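Putative carboxynorspermidine decarboxylase protein (Sinorhizobium meliloti, PDB 3MT1) probably uses pyridoxal 5'-phosphate to decarboxylate carboxynorspermidine and carboxyspermidine, giving norspermidine and spermidine in polyamine biosynthesis. Local coordinates at residues Y6-K11 with S239-V244. Residues are numbered along the deposited sequence; the frame is centred on the assembly and turned at random.
Sequences YYLIDK and STTLEV
In the mixed beta-sheet domain that accompanies the eight-stranded alpha/beta barrel of this class-II decarboxylase, strand 6-10 runs antiparallel to the start of strand 240-251, while strand 339-343 pairs in parallel along its other edge. The N-terminal strand is thus built into the sheet ahead of helix 11-28. Leu8 and Thr241 form a hydrogen-bonded pair, Leu8 N lying 2.7 Å from Thr241 O and Thr241 N 3.1 Å from Leu8 O; hydrogen bonds from Glu243 N to Tyr6 O (2.8 Å) and Asp10 N to Ser239 O extend the ladder, whereas that from Tyr6 N to Glu243 O is weak. Tyr7, Ile9, Thr240 and Leu242 share one face, where Leu242 CD1 lies over one face of the Tyr7 ring, offset toward its rim, and Ile9 CG1 lies alongside Thr240 OG1. On the face of Tyr6, Leu8, Thr241 and Glu243, Tyr6 CG sits between its backbone N and carbonyl carbon (chi1 53°), which lays the ring beneath Glu243 CB in a CH-pi contact (3.8 Å to the centroid). Glu243 bends at chi2, its OE1 forming a salt bridge with Arg315. Its OE2 accepts a bond from Thr241 OG1 (2.5 Å) through the anti lone pair, and a water donates to Thr241 OG1 and, at 2.6 Å, to Leu8 O.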
ATOM      1  N   TYR B   6      -8.387   3.303 -14.605  1.00 33.10           N
ATOM      2  CA  TYR B   6      -7.882   1.997 -14.981  1.00 33.40           C
ATOM      3  C   TYR B   6      -6.406   2.104 -15.428  1.00 32.68           C
ATOM      4  O   TYR B   6      -5.947   3.190 -15.851  1.00 32.20           O
ATOM      5  CB  TYR B   6      -8.757   1.344 -16.066  1.00 35.01           C
ATOM      6  CG  TYR B   6      -9.000   2.207 -17.286  1.00 37.50           C
ATOM      7  CD1 TYR B   6      -8.138   2.173 -18.374  1.00 40.44           C
ATOM      8  CD2 TYR B   6     -10.100   3.052 -17.354  1.00 40.22           C
ATOM      9  CE1 TYR B   6      -8.374   2.964 -19.508  1.00 42.28           C
ATOM     10  CE2 TYR B   6     -10.330   3.846 -18.474  1.00 42.97           C
ATOM     11  CZ  TYR B   6      -9.456   3.800 -19.539  1.00 43.29           C
ATOM     12  OH  TYR B   6      -9.687   4.591 -20.637  1.00 47.31           O
ATOM     13  N   TYR B   7      -5.673   0.993 -15.284  1.00 31.53           N
ATOM     14  CA  TYR B   7      -4.319   0.888 -15.786  1.00 30.40           C
ATOM     15  C   TYR B   7      -4.453   0.359 -17.193  1.00 32.03           C
ATOM     16  O   TYR B   7      -5.102  -0.681 -17.399  1.00 33.87           O
ATOM     17  CB  TYR B   7      -3.519  -0.128 -14.974  1.00 29.28           C
ATOM     18  CG  TYR B   7      -3.347   0.143 -13.485  1.00 28.31           C
ATOM     19  CD1 TYR B   7      -4.116  -0.550 -12.543  1.00 29.41           C
ATOM     20  CD2 TYR B   7      -2.363   1.021 -13.017  1.00 25.53           C
ATOM     21  CE1 TYR B   7      -3.962  -0.332 -11.170  1.00 29.36           C
ATOM     22  CE2 TYR B   7      -2.183   1.251 -11.640  1.00 27.51           C
ATOM     23  CZ  TYR B   7      -2.993   0.565 -10.715  1.00 31.03           C
ATOM     24  OH  TYR B   7      -2.857   0.763  -9.341  1.00 29.86           O
ATOM     25  N   LEU B   8      -3.847   1.027 -18.172  1.00 32.40           N
ATOM     26  CA  LEU B   8      -3.995   0.578 -19.562  1.00 33.24           C
ATOM     27  C   LEU B   8      -2.675   0.054 -20.077  1.00 32.87           C
ATOM     28  O   LEU B   8      -1.713   0.797 -20.236  1.00 33.34           O
ATOM     29  CB  LEU B   8      -4.508   1.715 -20.438  1.00 34.40           C
ATOM     30  CG  LEU B   8      -4.792   1.456 -21.923  1.00 36.42           C
ATOM     31  CD1 LEU B   8      -5.654   0.286 -22.122  1.00 35.15           C
ATOM     32  CD2 LEU B   8      -5.470   2.676 -22.584  1.00 37.75           C
ATOM     33  N   ILE B   9      -2.607  -1.237 -20.307  1.00 33.05           N
ATOM     34  CA  ILE B   9      -1.390  -1.798 -20.804  1.00 32.93           C
ATOM     35  C   ILE B   9      -1.428  -1.801 -22.322  1.00 34.77           C
ATOM     36  O   ILE B   9      -2.277  -2.453 -22.928  1.00 35.76           O
ATOM     37  CB  ILE B   9      -1.174  -3.206 -20.265  1.00 33.22           C
ATOM     38  CG1 ILE B   9      -1.030  -3.159 -18.729  1.00 32.28           C
ATOM     39  CG2 ILE B   9       0.036  -3.877 -20.974  1.00 31.96           C
ATOM     40  CD1 ILE B   9      -1.377  -4.511 -18.049  1.00 32.66           C
ATOM     41  N   ASP B  10      -0.513  -1.045 -22.923  1.00 35.25           N
ATOM     42  CA  ASP B  10      -0.445  -0.947 -24.364  1.00 38.25           C
ATOM     43  C   ASP B  10       0.284  -2.160 -24.987  1.00 37.42           C
ATOM     44  O   ASP B  10       1.512  -2.283 -24.908  1.00 35.34           O
ATOM     45  CB  ASP B  10       0.193   0.394 -24.817  1.00 39.74           C
ATOM     46  CG  ASP B  10       0.191   0.560 -26.345  1.00 46.57           C
ATOM     47  OD1 ASP B  10      -0.609   1.384 -26.873  1.00 52.42           O
ATOM     48  OD2 ASP B  10       0.967  -0.171 -27.039  1.00 50.59           O
ATOM     49  N   LYS B  11      -0.488  -3.016 -25.652  1.00 38.25           N
ATOM     50  CA  LYS B  11       0.054  -4.210 -26.250  1.00 38.68           C
ATOM     51  C   LYS B  11       1.285  -3.921 -27.157  1.00 39.71           C
ATOM     52  O   LYS B  11       2.324  -4.593 -27.055  1.00 38.43           O
ATOM     53  CB  LYS B  11      -1.033  -4.951 -27.023  1.00 40.58           C
ATOM     54  CG  LYS B  11      -0.693  -6.390 -27.172  1.00 40.45           C
ATOM     55  CD  LYS B  11      -1.414  -7.042 -28.253  1.00 44.20           C
ATOM     56  CE  LYS B  11      -0.892  -8.462 -28.394  1.00 45.86           C
ATOM     57  NZ  LYS B  11      -1.331  -9.067 -29.672  1.00 49.13           N
ATOM     58  N   SER B 239       5.186   1.311 -20.951  1.00 40.39           N
ATOM     59  CA  SER B 239       4.248   0.459 -21.640  1.00 41.20           C
ATOM     60  C   SER B 239       2.839   0.739 -21.224  1.00 39.36           C
ATOM     61  O   SER B 239       1.907   0.437 -21.979  1.00 40.75           O
ATOM     62  CB  SER B 239       4.512  -1.014 -21.364  1.00 41.56           C
ATOM     63  OG  SER B 239       3.940  -1.371 -20.114  1.00 39.79           O
ATOM     64  N   THR B 240       2.681   1.277 -20.017  1.00 37.18           N
ATOM     65  CA  THR B 240       1.382   1.313 -19.373  1.00 35.39           C
ATOM     66  C   THR B 240       1.057   2.701 -18.832  1.00 34.75           C
ATOM     67  O   THR B 240       1.924   3.385 -18.343  1.00 33.23           O
ATOM     68  CB  THR B 240       1.374   0.289 -18.216  1.00 34.64           C
ATOM     69  OG1 THR B 240       1.711  -1.016 -18.736  1.00 36.31           O
ATOM     70  CG2 THR B 240       0.017   0.237 -17.476  1.00 31.65           C
ATOM     71  N   THR B 241      -0.213   3.091 -18.892  1.00 35.49           N
ATOM     72  CA  THR B 241      -0.665   4.349 -18.293  1.00 35.67           C
ATOM     73  C   THR B 241      -1.728   4.107 -17.215  1.00 35.14           C
ATOM     74  O   THR B 241      -2.398   3.060 -17.222  1.00 36.02           O
ATOM     75  CB  THR B 241      -1.256   5.282 -19.353  1.00 37.17           C
ATOM     76  OG1 THR B 241      -2.260   4.560 -20.094  1.00 40.00           O
ATOM     77  CG2 THR B 241      -0.149   5.795 -20.334  1.00 37.41           C
ATOM     78  N   LEU B 242      -1.872   5.060 -16.288  1.00 33.72           N
ATOM     79  CA  LEU B 242      -3.026   5.084 -15.393  1.00 32.82           C
ATOM     80  C   LEU B 242      -3.997   6.189 -15.866  1.00 33.63           C
ATOM     81  O   LEU B 242      -3.687   7.370 -15.741  1.00 34.35           O
ATOM     82  CB  LEU B 242      -2.608   5.291 -13.909  1.00 30.95           C
ATOM     83  CG  LEU B 242      -3.712   5.496 -12.847  1.00 30.67           C
ATOM     84  CD1 LEU B 242      -4.769   4.367 -12.838  1.00 27.72           C
ATOM     85  CD2 LEU B 242      -3.178   5.799 -11.395  1.00 27.80           C
ATOM     86  N   GLU B 243      -5.159   5.798 -16.390  1.00 34.02           N
ATOM     87  CA  GLU B 243      -6.157   6.734 -16.886  1.00 35.18           C
ATOM     88  C   GLU B 243      -7.089   7.301 -15.803  1.00 34.33           C
ATOM     89  O   GLU B 243      -7.749   6.531 -15.100  1.00 34.42           O
ATOM     90  CB  GLU B 243      -6.973   6.044 -17.974  1.00 36.60           C
ATOM     91  CG  GLU B 243      -6.108   5.480 -19.112  1.00 40.51           C
ATOM     92  CD  GLU B 243      -5.282   6.546 -19.843  1.00 45.21           C
ATOM     93  OE1 GLU B 243      -5.793   7.672 -20.128  1.00 48.19           O
ATOM     94  OE2 GLU B 243      -4.106   6.253 -20.144  1.00 46.17           O
ATOM     95  N   VAL B 244      -7.160   8.626 -15.667  1.00 33.95           N
ATOM     96  CA  VAL B 244      -8.042   9.241 -14.650  1.00 34.18           C
ATOM     97  C   VAL B 244      -8.888  10.434 -15.183  1.00 36.58           C
ATOM     98  O   VAL B 244      -8.609  10.978 -16.255  1.00 38.58           O
ATOM     99  CB  VAL B 244      -7.282   9.717 -13.369  1.00 32.46           C
ATOM    100  CG1 VAL B 244      -6.449   8.596 -12.754  1.00 29.83           C
ATOM    101  CG2 VAL B 244      -6.404  10.937 -13.676  1.00 33.12           C
TER
HETATM  102  O   HOH W   1      -1.157   2.604 -22.067  1.00 45.08           O